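Local coordinates for XPF endonuclease (Aeropyrum pernix, PDB 2BGW), which is probably a structure-specific DNA endonuclease of the XPF family that cuts single-stranded DNA with the help of magnesium during DNA repair, at residues D42-V45 / I49-E52; V51-S56 / M121-T126; S57-S62 / A104-L109; F83-G88 / A127-S132; Y162-F167 / E176-R181. All coordinates share one frame; numbering follows the deposited sequence.

Contact 1: residues D42-V45 / I49-E52. With MG (magnesium ion), chain E.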
# COMPACT_ATOMS: atom_id res chain seq x y z
N ASP A 42 -7.45 5.16 0.29
CA ASP A 42 -8.46 5.84 1.10
C ASP A 42 -7.87 6.67 2.17
O ASP A 42 -8.48 7.66 2.57
CB ASP A 42 -9.44 4.84 1.73
CG ASP A 42 -9.96 3.82 0.74
OD1 ASP A 42 -10.15 4.17 -0.46
OD2 ASP A 42 -10.16 2.65 1.16
N TYR A 43 -6.71 6.28 2.65
CA TYR A 43 -6.05 7.07 3.67
C TYR A 43 -4.59 7.25 3.35
O TYR A 43 -3.88 6.27 3.17
CB TYR A 43 -6.20 6.41 5.03
CG TYR A 43 -7.60 6.40 5.52
CD1 TYR A 43 -8.45 5.35 5.20
CD2 TYR A 43 -8.09 7.44 6.27
CE1 TYR A 43 -9.76 5.33 5.63
CE2 TYR A 43 -9.40 7.44 6.71
CZ TYR A 43 -10.22 6.37 6.38
OH TYR A 43 -11.52 6.34 6.79
N LEU A 44 -4.15 8.50 3.29
CA LEU A 44 -2.74 8.81 3.21
C LEU A 44 -2.16 8.96 4.63
O LEU A 44 -2.49 9.89 5.37
CB LEU A 44 -2.50 10.06 2.35
CG LEU A 44 -1.02 10.41 2.16
CD1 LEU A 44 -0.29 9.46 1.22
CD2 LEU A 44 -0.83 11.82 1.73
N VAL A 45 -1.26 8.07 4.99
CA VAL A 45 -0.78 7.97 6.36
C VAL A 45 0.56 8.68 6.63
O VAL A 45 0.73 9.34 7.63
CB VAL A 45 -0.75 6.49 6.76
CG1 VAL A 45 0.02 6.30 8.04
CG2 VAL A 45 -2.15 6.02 6.92
N ILE A 49 3.27 5.69 2.98
CA ILE A 49 2.31 4.69 3.39
C ILE A 49 0.89 5.03 2.92
O ILE A 49 0.30 6.01 3.37
CB ILE A 49 2.33 4.50 4.90
CG1 ILE A 49 3.74 4.07 5.33
CG2 ILE A 49 1.28 3.49 5.28
CD1 ILE A 49 3.93 3.72 6.79
N ILE A 50 0.35 4.22 2.02
CA ILE A 50 -1.03 4.40 1.61
C ILE A 50 -1.85 3.26 2.22
O ILE A 50 -1.34 2.14 2.40
CB ILE A 50 -1.18 4.46 0.06
CG1 ILE A 50 -2.56 4.95 -0.35
CG2 ILE A 50 -0.95 3.12 -0.58
CD1 ILE A 50 -2.72 6.40 -0.28
N VAL A 51 -3.11 3.56 2.55
CA VAL A 51 -4.03 2.62 3.17
C VAL A 51 -5.29 2.55 2.32
O VAL A 51 -5.86 3.58 1.92
CB VAL A 51 -4.42 3.08 4.61
CG1 VAL A 51 -5.65 2.33 5.14
CG2 VAL A 51 -3.27 2.91 5.55
N GLU A 52 -5.72 1.32 2.05
CA GLU A 52 -6.91 1.04 1.27
C GLU A 52 -7.80 0.29 2.23
O GLU A 52 -7.39 -0.71 2.78
CB GLU A 52 -6.52 0.18 0.04
CG GLU A 52 -7.62 -0.36 -0.86
CD GLU A 52 -8.75 0.64 -1.14
OE1 GLU A 52 -8.48 1.84 -1.40
OE2 GLU A 52 -9.92 0.21 -1.11
MG MG E . -11.67 1.46 -0.34
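D42 and E52 meet at a magnesium ion, at one end of two antiparallel strands. D42 OD2 lies 2.4 Å from the magnesium ion and E52 OE2 lies 2.3 Å from it. The carboxylate planes are turned 71° apart, and each acid gives one oxygen to the metal. E52 bends at its second torsion (chi2 41°), which brings its acid group back toward D42. The second oxygens, D42 OD1 and E52 OE1, lie side by side. D42 OD2 also accepts from the backbone N of R53, which belongs to the same metal site.

V51 O accepts two backbone bonds. One comes from D42 N at 2.8 Å, in the carbonyl plane, the other from Y43 N, tilted from that plane. This is a classic beta bulge in the hairpin of the PDDEXK-type nuclease fold, with D42, a metal ligand, as one of its residues. V51 N returns a bond to Y43 O, and V45 N binds I49 O at 3.0 Å.

The apolar contacts lie on two faces. V51 CG2 touches V45 CG2 at 3.6 Å, and V51 CB lies 3.8 Å from Y43 CB. Cutting V51 back to alanine removes both methyls and would probably leave V45 CG2 without its partner. On the other face L44 CD1 meets I50 CD1 at 4.2 Å, the side chains nearly perpendicular. The Y43 ring leads away to helix 22-28, and its OH bonds E17.

Contact 2: residues V51-S56 / M121-T126. With MG (magnesium ion), chain E; SO4 (sulfate ion), chain G.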
# COMPACT_ATOMS: atom_id res chain seq x y z
N VAL A 51 -3.11 3.56 2.55
CA VAL A 51 -4.03 2.62 3.17
C VAL A 51 -5.29 2.55 2.32
O VAL A 51 -5.86 3.58 1.92
CB VAL A 51 -4.42 3.08 4.61
CG1 VAL A 51 -5.65 2.33 5.14
CG2 VAL A 51 -3.27 2.91 5.55
N GLU A 52 -5.72 1.32 2.05
CA GLU A 52 -6.91 1.04 1.27
C GLU A 52 -7.80 0.29 2.23
O GLU A 52 -7.39 -0.71 2.78
CB GLU A 52 -6.52 0.18 0.04
CG GLU A 52 -7.62 -0.36 -0.86
CD GLU A 52 -8.75 0.64 -1.14
OE1 GLU A 52 -8.48 1.84 -1.40
OE2 GLU A 52 -9.92 0.21 -1.11
N ARG A 53 -8.99 0.82 2.49
CA ARG A 53 -9.90 0.22 3.48
C ARG A 53 -10.96 -0.56 2.75
O ARG A 53 -11.57 -0.05 1.83
CB ARG A 53 -10.58 1.28 4.33
CG ARG A 53 -11.55 0.70 5.32
CD ARG A 53 -12.50 1.77 5.81
NE ARG A 53 -13.60 1.24 6.61
CZ ARG A 53 -14.89 1.33 6.28
NH1 ARG A 53 -15.25 1.94 5.17
NH2 ARG A 53 -15.83 0.82 7.08
N LYS A 54 -11.19 -1.79 3.20
CA LYS A 54 -12.17 -2.67 2.58
C LYS A 54 -12.87 -3.52 3.63
O LYS A 54 -12.22 -4.13 4.47
CB LYS A 54 -11.46 -3.56 1.58
CG LYS A 54 -12.01 -3.43 0.22
CD LYS A 54 -10.93 -3.27 -0.78
CE LYS A 54 -11.47 -2.45 -1.91
NZ LYS A 54 -10.64 -2.73 -3.08
N THR A 55 -14.21 -3.53 3.57
CA THR A 55 -15.01 -4.46 4.39
C THR A 55 -14.73 -5.88 3.90
O THR A 55 -14.46 -6.09 2.70
CB THR A 55 -16.50 -4.25 4.19
OG1 THR A 55 -16.77 -4.22 2.79
CG2 THR A 55 -17.00 -2.95 4.83
N SER A 56 -14.79 -6.86 4.79
CA SER A 56 -14.38 -8.19 4.35
C SER A 56 -15.12 -8.56 3.07
O SER A 56 -14.51 -9.14 2.15
CB SER A 56 -14.57 -9.24 5.42
OG SER A 56 -15.74 -8.99 6.16
N MET A 121 -11.92 -5.67 13.15
CA MET A 121 -13.26 -6.16 13.39
C MET A 121 -14.39 -5.24 13.00
O MET A 121 -15.45 -5.71 12.59
CB MET A 121 -13.41 -6.62 14.82
CG MET A 121 -12.72 -7.92 14.93
SD MET A 121 -12.78 -8.73 16.50
CE MET A 121 -14.50 -9.28 16.61
N ASP A 122 -14.16 -3.95 13.12
CA ASP A 122 -15.17 -2.94 12.89
C ASP A 122 -14.39 -1.72 12.51
O ASP A 122 -13.17 -1.74 12.64
CB ASP A 122 -15.96 -2.67 14.17
CG ASP A 122 -15.13 -2.85 15.43
OD1 ASP A 122 -15.64 -3.48 16.37
OD2 ASP A 122 -13.97 -2.37 15.52
N PRO A 123 -15.07 -0.65 12.04
CA PRO A 123 -14.48 0.67 11.82
C PRO A 123 -13.50 1.17 12.91
O PRO A 123 -12.40 1.64 12.59
CB PRO A 123 -15.72 1.57 11.79
CG PRO A 123 -16.73 0.73 11.11
CD PRO A 123 -16.48 -0.67 11.63
N LYS A 124 -13.91 1.06 14.18
CA LYS A 124 -13.08 1.50 15.30
C LYS A 124 -11.73 0.80 15.25
O LYS A 124 -10.71 1.39 15.57
CB LYS A 124 -13.78 1.18 16.62
CG LYS A 124 -13.15 1.81 17.83
CD LYS A 124 -13.35 0.96 19.05
CE LYS A 124 -12.98 1.74 20.32
NZ LYS A 124 -12.87 0.82 21.51
N GLY A 125 -11.72 -0.45 14.84
CA GLY A 125 -10.48 -1.19 14.71
C GLY A 125 -9.63 -0.61 13.60
O GLY A 125 -8.41 -0.44 13.74
N THR A 126 -10.27 -0.30 12.48
CA THR A 126 -9.58 0.28 11.33
C THR A 126 -9.03 1.63 11.72
O THR A 126 -7.85 1.93 11.46
CB THR A 126 -10.52 0.40 10.13
OG1 THR A 126 -11.20 -0.86 9.97
CG2 THR A 126 -9.75 0.73 8.86
MG MG E . -11.67 1.46 -0.34
S SO4 G . -18.74 2.10 4.52
O1 SO4 G . -17.69 3.11 4.49
O2 SO4 G . -18.32 0.99 3.65
O3 SO4 G . -18.93 1.59 5.89
O4 SO4 G . -19.98 2.76 4.08
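R53 belongs to the magnesium site with D42 and E52, and to the E52-R53-K54 (ERK) signature of XPF-type nucleases. Its side chain runs past P123 and T126 at the start of helix 123-137. R53 CG is anti to the backbone N (chi1 178°), and the chain stays extended to NE, which carries it past T126 to P123. R53 CG meets T126 CG2 at 4.0 Å, the two side chains nearly at right angles. Farther out, R53 NH2 lies 4.1 Å from P123 CG. These are loose contacts, with no hydrogen bond between the segments.

The guanidinium group makes the polar bonds. NH1 of R53 gives a bond to sulfate O1 at 2.8 Å, and the sulfur lies at the edge of the group, in its plane. A second bond, from NH2 of R53 to O3, is weak. The sulfate probably comes from the crystallisation liquor. R53 NH2 also makes a salt bridge with E87, whose other oxygen bonds T126 OG1. A leucine in place of R53 would probably leave E87 without its charge partner and the sulfate more loosely held.

D122 is the N-cap of the helix. Its OD2 accepts from G125 N at 3.0 Å, nearly along the C-O axis. Strand 49-55 lies beside strand 81-87 here. Helix 22-28 also borders the site, with V22 on R53 and I25 on P123.

Contact 3: residues S57-S62 / A104-L109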
# COMPACT_ATOMS: atom_id res chain seq x y z
N SER A 57 -16.40 -8.19 2.98
CA SER A 57 -17.15 -8.56 1.79
C SER A 57 -16.76 -7.80 0.50
O SER A 57 -16.70 -8.41 -0.58
CB SER A 57 -18.67 -8.67 2.03
OG SER A 57 -19.17 -7.55 2.71
N ASP A 58 -16.47 -6.50 0.58
CA ASP A 58 -15.89 -5.82 -0.58
C ASP A 58 -14.54 -6.40 -0.95
O ASP A 58 -14.18 -6.48 -2.12
CB ASP A 58 -15.75 -4.34 -0.33
CG ASP A 58 -17.06 -3.67 -0.28
OD1 ASP A 58 -18.01 -4.29 -0.77
OD2 ASP A 58 -17.15 -2.56 0.26
N PHE A 59 -13.77 -6.84 0.05
CA PHE A 59 -12.57 -7.54 -0.31
C PHE A 59 -12.91 -8.69 -1.23
O PHE A 59 -12.34 -8.80 -2.32
CB PHE A 59 -11.83 -8.08 0.89
CG PHE A 59 -10.53 -8.70 0.53
CD1 PHE A 59 -9.41 -7.91 0.33
CD2 PHE A 59 -10.42 -10.07 0.37
CE1 PHE A 59 -8.19 -8.48 -0.01
CE2 PHE A 59 -9.21 -10.65 0.03
CZ PHE A 59 -8.09 -9.85 -0.16
N ALA A 60 -13.86 -9.52 -0.80
CA ALA A 60 -14.31 -10.69 -1.56
C ALA A 60 -14.84 -10.26 -2.92
O ALA A 60 -14.31 -10.69 -3.95
CB ALA A 60 -15.35 -11.45 -0.79
N LYS A 61 -15.85 -9.39 -2.90
CA LYS A 61 -16.50 -8.92 -4.12
C LYS A 61 -15.46 -8.54 -5.18
O LYS A 61 -15.40 -9.14 -6.27
CB LYS A 61 -17.45 -7.77 -3.81
CG LYS A 61 -18.38 -7.44 -4.94
CD LYS A 61 -19.16 -6.09 -4.78
CE LYS A 61 -19.56 -5.53 -6.21
NZ LYS A 61 -20.52 -4.36 -6.26
N SER A 62 -14.58 -7.62 -4.85
CA SER A 62 -13.60 -7.17 -5.83
C SER A 62 -12.57 -8.24 -6.23
O SER A 62 -12.00 -8.14 -7.31
CB SER A 62 -12.88 -5.94 -5.32
OG SER A 62 -11.83 -6.38 -4.49
N ALA A 104 -6.04 -17.52 -0.68
CA ALA A 104 -5.03 -17.55 -1.74
C ALA A 104 -4.75 -16.14 -2.24
O ALA A 104 -3.59 -15.76 -2.41
CB ALA A 104 -5.44 -18.45 -2.88
N ALA A 105 -5.79 -15.35 -2.43
CA ALA A 105 -5.62 -13.97 -2.82
C ALA A 105 -4.72 -13.28 -1.79
O ALA A 105 -3.70 -12.68 -2.13
CB ALA A 105 -6.97 -13.26 -2.92
N MET A 106 -5.11 -13.38 -0.52
CA MET A 106 -4.37 -12.75 0.54
C MET A 106 -2.90 -13.05 0.44
O MET A 106 -2.08 -12.14 0.39
CB MET A 106 -4.91 -13.22 1.88
CG MET A 106 -6.31 -12.75 2.10
SD MET A 106 -6.91 -13.43 3.63
CE MET A 106 -8.42 -12.44 3.79
N ALA A 107 -2.56 -14.33 0.35
CA ALA A 107 -1.19 -14.76 0.20
C ALA A 107 -0.48 -14.16 -1.03
O ALA A 107 0.72 -13.87 -0.97
CB ALA A 107 -1.12 -16.26 0.19
N ALA A 108 -1.22 -13.96 -2.12
CA ALA A 108 -0.68 -13.38 -3.37
C ALA A 108 -0.46 -11.86 -3.31
O ALA A 108 0.59 -11.37 -3.75
CB ALA A 108 -1.57 -13.74 -4.57
N LEU A 109 -1.46 -11.12 -2.80
CA LEU A 109 -1.31 -9.69 -2.58
C LEU A 109 -0.07 -9.43 -1.76
O LEU A 109 0.61 -8.43 -1.95
CB LEU A 109 -2.48 -9.16 -1.81
CG LEU A 109 -3.81 -9.16 -2.51
CD1 LEU A 109 -4.85 -9.04 -1.46
CD2 LEU A 109 -3.89 -8.01 -3.45
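F59 points from helix 56-65 at helix 99-112 and meets M106 and L109 there. F59 and L109 come from opposite directions. L109 CD1 sits at the edge of the F59 ring, in its plane, 3.6 Å from F59 CZ and 3.7 Å from F59 CE1. The methyl therefore abuts the outer rim of the ring rather than lying over a face. M106 approaches differently. Its side chain runs obliquely to F59, and M106 CG is 4.1 Å from both CZ and CE2 of the ring.

The first torsion explains the reach of the phenyl group. F59 CG is anti to the backbone N (chi1 -175°), and the ring extends toward helix 99-112. The backbones stay well apart, with F59 CA 9.8 Å from M106 CA. M106 is extended beyond CG, and the methionine goes on to pack against M118 of the second subunit.

Around this point the ring of F59 also rests on L68 of helix 67-78, and L109 on A72 of the same helix. A104 and A107 touch S132 of the second subunit. Helix 99-112 thus packs on its own nuclease domain and on the neighbouring copy.

No hydrogen bond crosses between the two segments. The three side chains that meet are apolar and buried, so the helices are joined here by dispersion and the exclusion of water.

Contact 4: residues F83-G88 / A127-S132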
# COMPACT_ATOMS: atom_id res chain seq x y z
N PHE A 83 -0.91 -0.79 2.78
CA PHE A 83 -1.69 -1.57 3.72
C PHE A 83 -3.05 -1.67 3.17
O PHE A 83 -3.65 -0.64 2.85
CB PHE A 83 -1.79 -0.90 5.10
CG PHE A 83 -0.53 -1.02 5.91
CD1 PHE A 83 0.32 0.05 6.05
CD2 PHE A 83 -0.18 -2.24 6.51
CE1 PHE A 83 1.48 -0.08 6.80
CE2 PHE A 83 1.00 -2.38 7.24
CZ PHE A 83 1.82 -1.30 7.38
N ILE A 84 -3.54 -2.91 3.02
CA ILE A 84 -4.98 -3.12 2.83
C ILE A 84 -5.54 -3.58 4.14
O ILE A 84 -5.06 -4.55 4.72
CB ILE A 84 -5.30 -4.14 1.77
CG1 ILE A 84 -4.96 -3.57 0.39
CG2 ILE A 84 -6.77 -4.48 1.87
CD1 ILE A 84 -4.71 -4.60 -0.66
N ILE A 85 -6.54 -2.86 4.62
CA ILE A 85 -7.13 -3.20 5.89
C ILE A 85 -8.45 -3.85 5.62
O ILE A 85 -9.34 -3.23 5.03
CB ILE A 85 -7.37 -1.95 6.78
CG1 ILE A 85 -6.04 -1.45 7.35
CG2 ILE A 85 -8.38 -2.28 7.88
CD1 ILE A 85 -6.12 -0.07 7.92
N VAL A 86 -8.58 -5.10 6.04
CA VAL A 86 -9.83 -5.80 5.84
C VAL A 86 -10.68 -5.78 7.11
O VAL A 86 -10.31 -6.30 8.17
CB VAL A 86 -9.60 -7.21 5.32
CG1 VAL A 86 -10.93 -7.86 5.06
CG2 VAL A 86 -8.75 -7.18 4.04
N GLU A 87 -11.83 -5.13 6.97
CA GLU A 87 -12.72 -4.87 8.08
C GLU A 87 -13.87 -5.88 8.15
O GLU A 87 -14.74 -5.92 7.24
CB GLU A 87 -13.26 -3.45 7.91
CG GLU A 87 -14.26 -2.98 8.94
CD GLU A 87 -14.46 -1.49 8.83
OE1 GLU A 87 -13.47 -0.75 9.08
OE2 GLU A 87 -15.59 -1.05 8.48
N GLY A 88 -13.89 -6.68 9.22
CA GLY A 88 -14.87 -7.74 9.36
C GLY A 88 -14.21 -9.08 9.11
O GLY A 88 -13.05 -9.15 8.74
N ALA A 127 -9.88 2.40 12.41
CA ALA A 127 -9.50 3.70 12.94
C ALA A 127 -8.33 3.61 13.94
O ALA A 127 -7.43 4.46 13.92
CB ALA A 127 -10.67 4.34 13.54
N LEU A 128 -8.28 2.56 14.74
CA LEU A 128 -7.13 2.36 15.60
C LEU A 128 -5.86 2.02 14.82
O LEU A 128 -4.79 2.56 15.09
CB LEU A 128 -7.43 1.32 16.68
CG LEU A 128 -8.49 1.80 17.67
CD1 LEU A 128 -9.23 0.64 18.32
CD2 LEU A 128 -7.87 2.70 18.72
N VAL A 129 -5.98 1.13 13.85
CA VAL A 129 -4.83 0.68 13.09
C VAL A 129 -4.28 1.84 12.29
O VAL A 129 -3.06 2.03 12.20
CB VAL A 129 -5.24 -0.48 12.15
CG1 VAL A 129 -4.11 -0.92 11.26
CG2 VAL A 129 -5.68 -1.63 12.98
N ILE A 130 -5.17 2.63 11.71
CA ILE A 130 -4.71 3.78 10.93
C ILE A 130 -3.97 4.72 11.86
O ILE A 130 -2.89 5.19 11.56
CB ILE A 130 -5.85 4.52 10.20
CG1 ILE A 130 -6.38 3.67 9.04
CG2 ILE A 130 -5.34 5.88 9.69
CD1 ILE A 130 -7.72 4.12 8.52
N GLU A 131 -4.57 4.99 13.02
CA GLU A 131 -4.00 5.94 13.96
C GLU A 131 -2.63 5.50 14.48
O GLU A 131 -1.75 6.32 14.68
CB GLU A 131 -4.99 6.16 15.09
CG GLU A 131 -4.62 7.23 16.04
CD GLU A 131 -4.06 6.69 17.29
OE1 GLU A 131 -4.52 5.63 17.70
OE2 GLU A 131 -3.18 7.30 17.89
N SER A 132 -2.44 4.20 14.65
CA SER A 132 -1.19 3.68 15.16
C SER A 132 -0.10 3.76 14.11
O SER A 132 1.04 4.08 14.42
CB SER A 132 -1.41 2.23 15.61
OG SER A 132 -1.97 2.18 16.92
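Helix 123-137 packs on one face of the mixed sheet of the PDDEXK-type nuclease fold, and I85 of strand 81-87 carries the contact with V129 and I130. I85 CD1 is the atom that touches both. It lies 4.0 Å from V129 CG1, the two side chains reaching toward each other tip to tip. It lies 3.9 Å from I130 CG1, where the side chains run at about a right angle. The end methyl of I85 thus meets a methyl of V129 but a methylene of I130.

The extended form of I85 puts this methyl at the helix. CG1 is anti to the carbonyl carbon (chi1 -74°), and the chain then runs on nearly straight (chi2 165°). V129 answers with CG1 anti to its own backbone N. The backbones are well separated, with I85 CA 8.5 Å from V129 CA.

All of this is apolar and buried, and no hydrogen bond links the two segments. The same helix turn has other neighbours. L128 and V129 touch Y103 of the second subunit, while A127 leans on V22 and I25 of helix 22-28. On the sheet side, I85 also packs on V51 of strand 49-55 and on T120 of strand 116-120. I130 CD1 also lies 3.6 Å from CD1 of the Y43 ring.

Contact 5: residues Y162-F167 / E176-R181. With nucleotides of chain C.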
# COMPACT_ATOMS: atom_id res chain seq x y z
N TYR A 162 2.11 11.30 -8.57
CA TYR A 162 1.35 10.36 -9.38
C TYR A 162 1.54 10.70 -10.86
O TYR A 162 1.67 9.82 -11.72
CB TYR A 162 -0.14 10.42 -8.98
CG TYR A 162 -1.08 9.56 -9.79
CD1 TYR A 162 -0.79 8.22 -10.04
CD2 TYR A 162 -2.27 10.08 -10.29
CE1 TYR A 162 -1.66 7.43 -10.79
CE2 TYR A 162 -3.15 9.30 -11.02
CZ TYR A 162 -2.83 7.98 -11.28
OH TYR A 162 -3.69 7.18 -12.00
N ILE A 163 1.59 11.99 -11.13
CA ILE A 163 1.79 12.49 -12.48
C ILE A 163 3.20 12.16 -12.94
O ILE A 163 3.37 11.51 -13.97
CB ILE A 163 1.34 13.95 -12.58
CG1 ILE A 163 -0.18 13.96 -12.41
CG2 ILE A 163 1.73 14.57 -13.91
CD1 ILE A 163 -0.80 15.22 -12.06
N LEU A 164 4.22 12.51 -12.16
CA LEU A 164 5.57 12.09 -12.52
C LEU A 164 5.68 10.57 -12.74
O LEU A 164 6.38 10.16 -13.68
CB LEU A 164 6.61 12.60 -11.52
CG LEU A 164 6.77 14.12 -11.40
CD1 LEU A 164 7.53 14.49 -10.16
CD2 LEU A 164 7.47 14.71 -12.60
N GLN A 165 5.01 9.73 -11.91
CA GLN A 165 5.14 8.24 -12.00
C GLN A 165 4.61 7.65 -13.32
O GLN A 165 5.08 6.60 -13.81
CB GLN A 165 4.44 7.53 -10.83
CG GLN A 165 5.33 7.01 -9.66
CD GLN A 165 4.88 7.59 -8.28
OE1 GLN A 165 3.90 7.13 -7.68
NE2 GLN A 165 5.57 8.63 -7.80
N SER A 166 3.64 8.35 -13.91
CA SER A 166 3.04 7.93 -15.15
C SER A 166 4.01 7.96 -16.34
O SER A 166 3.71 7.42 -17.39
CB SER A 166 1.77 8.74 -15.44
OG SER A 166 2.09 10.10 -15.75
N PHE A 167 5.16 8.59 -16.19
CA PHE A 167 6.17 8.59 -17.24
C PHE A 167 6.94 7.28 -17.25
O PHE A 167 7.11 6.63 -16.20
CB PHE A 167 7.16 9.74 -17.03
CG PHE A 167 6.67 11.08 -17.54
CD1 PHE A 167 5.68 11.80 -16.85
CD2 PHE A 167 7.21 11.64 -18.70
CE1 PHE A 167 5.23 13.05 -17.31
CE2 PHE A 167 6.77 12.89 -19.17
CZ PHE A 167 5.79 13.59 -18.47
N GLU A 176 10.23 11.40 -6.60
CA GLU A 176 10.58 12.20 -5.44
C GLU A 176 11.76 13.13 -5.71
O GLU A 176 11.67 14.34 -5.52
CB GLU A 176 10.89 11.31 -4.24
CG GLU A 176 9.75 11.22 -3.25
CD GLU A 176 9.61 9.83 -2.62
OE1 GLU A 176 10.60 9.04 -2.62
OE2 GLU A 176 8.49 9.55 -2.12
N ARG A 177 12.86 12.54 -6.16
CA ARG A 177 14.06 13.27 -6.54
C ARG A 177 13.76 14.38 -7.55
O ARG A 177 14.32 15.48 -7.46
CB ARG A 177 15.10 12.30 -7.10
CG ARG A 177 15.67 11.32 -6.06
CD ARG A 177 16.70 10.37 -6.65
NE ARG A 177 17.25 9.50 -5.62
CZ ARG A 177 17.75 8.28 -5.84
NH1 ARG A 177 17.79 7.75 -7.06
NH2 ARG A 177 18.22 7.56 -4.83
N ILE A 178 12.88 14.11 -8.51
CA ILE A 178 12.55 15.11 -9.50
C ILE A 178 11.91 16.30 -8.81
O ILE A 178 12.17 17.45 -9.15
CB ILE A 178 11.68 14.53 -10.62
CG1 ILE A 178 12.54 13.67 -11.53
CG2 ILE A 178 11.00 15.63 -11.45
CD1 ILE A 178 11.72 12.76 -12.42
N LEU A 179 11.12 16.06 -7.79
CA LEU A 179 10.55 17.19 -7.10
C LEU A 179 11.52 18.00 -6.25
O LEU A 179 11.36 19.20 -6.14
CB LEU A 179 9.35 16.76 -6.28
CG LEU A 179 8.06 16.88 -7.07
CD1 LEU A 179 6.88 17.14 -6.13
CD2 LEU A 179 8.23 18.04 -8.04
N GLU A 180 12.51 17.34 -5.65
CA GLU A 180 13.39 18.04 -4.70
C GLU A 180 14.28 18.97 -5.51
O GLU A 180 14.50 20.13 -5.13
CB GLU A 180 14.20 17.07 -3.83
CG GLU A 180 14.24 17.44 -2.34
N ARG A 181 14.74 18.46 -6.66
CA ARG A 181 15.47 19.24 -7.67
C ARG A 181 14.76 20.48 -8.15
O ARG A 181 15.16 21.60 -7.86
CB ARG A 181 15.66 18.39 -8.90
CG ARG A 181 16.87 17.62 -8.88
CD ARG A 181 17.96 18.43 -9.43
NE ARG A 181 19.09 17.55 -9.55
CZ ARG A 181 20.24 17.88 -10.11
NH1 ARG A 181 20.41 19.11 -10.60
NH2 ARG A 181 21.21 16.98 -10.19
P DC C 12 17.15 3.34 -5.48
OP1 DC C 12 17.19 4.82 -5.43
OP2 DC C 12 16.27 2.53 -4.58
O5' DC C 12 16.96 2.95 -7.01
C5' DC C 12 16.34 3.92 -7.80
C4' DC C 12 15.74 3.27 -9.02
O4' DC C 12 16.26 1.92 -9.21
C3' DC C 12 14.24 3.11 -8.94
O3' DC C 12 13.71 4.28 -9.50
C2' DC C 12 13.96 1.90 -9.83
C1' DC C 12 15.27 1.14 -9.87
N1 DC C 12 15.36 -0.19 -9.20
C2 DC C 12 15.08 -1.33 -9.95
O2 DC C 12 14.72 -1.17 -11.12
N3 DC C 12 15.20 -2.55 -9.36
C4 DC C 12 15.60 -2.63 -8.08
N4 DC C 12 15.73 -3.83 -7.51
C5 DC C 12 15.88 -1.46 -7.30
C6 DC C 12 15.75 -0.28 -7.90
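L164 alone carries the contact from residues 162-167, meeting I178 and L179, while R177 on the same helix as these two reaches out to bound DNA. L164 CD2 lies 3.8 Å from I178 CG2. The other branch, L164 CD1, is 3.9 Å from L179 CG. CD2 meets I178 alone, while CD1 touches both I178 CG2 and L179. Both pairs of side chains run obliquely. I178 CG2 is anti to the backbone N, which turns this methyl toward the leucine.

The two segments belong to a helix-hairpin-helix, a DNA-binding motif, and R177 is consistent with this. Its NH2 lies 3.0 Å from OP1 of DC12 of chain C, but the bond is weak and bent (121°). Within residues 162-167, S166 OG gives a bond to I163 O at 2.6 Å, in the carbonyl plane and on a lone pair.

The apolar cluster continues. L185 and F188 of helix 185-188 touch L164, F188 also meets I178, and I170 lies in the loop between helices 155-165 and 172-182. Across the dimer, I163 packs on F167 of the second subunit.

Overall arrangement
Contacts 1, 3, 4 and 5 are buried, and contact 2 is only partly so. Contacts 1 to 4 all belong to the nuclease domain. Contact 1 lies nearest the centre of the chain and shares strand 49-55 with contact 2. They join where D42 OD2 meets R53 N, at the magnesium site. Contact 4 sits beside both on strand 81-87 and shares helix 123-137 with contact 2. Contact 3 lies across the sheet, where F59 touches V86. Contact 5 stands apart in the helix-hairpin-helix domain. Contact 1 is held by strand hydrogen bonds and the metal. Contact 2 touches loosely, its arginine bonding other partners. Contacts 3, 4 and 5 are apolar between their segments.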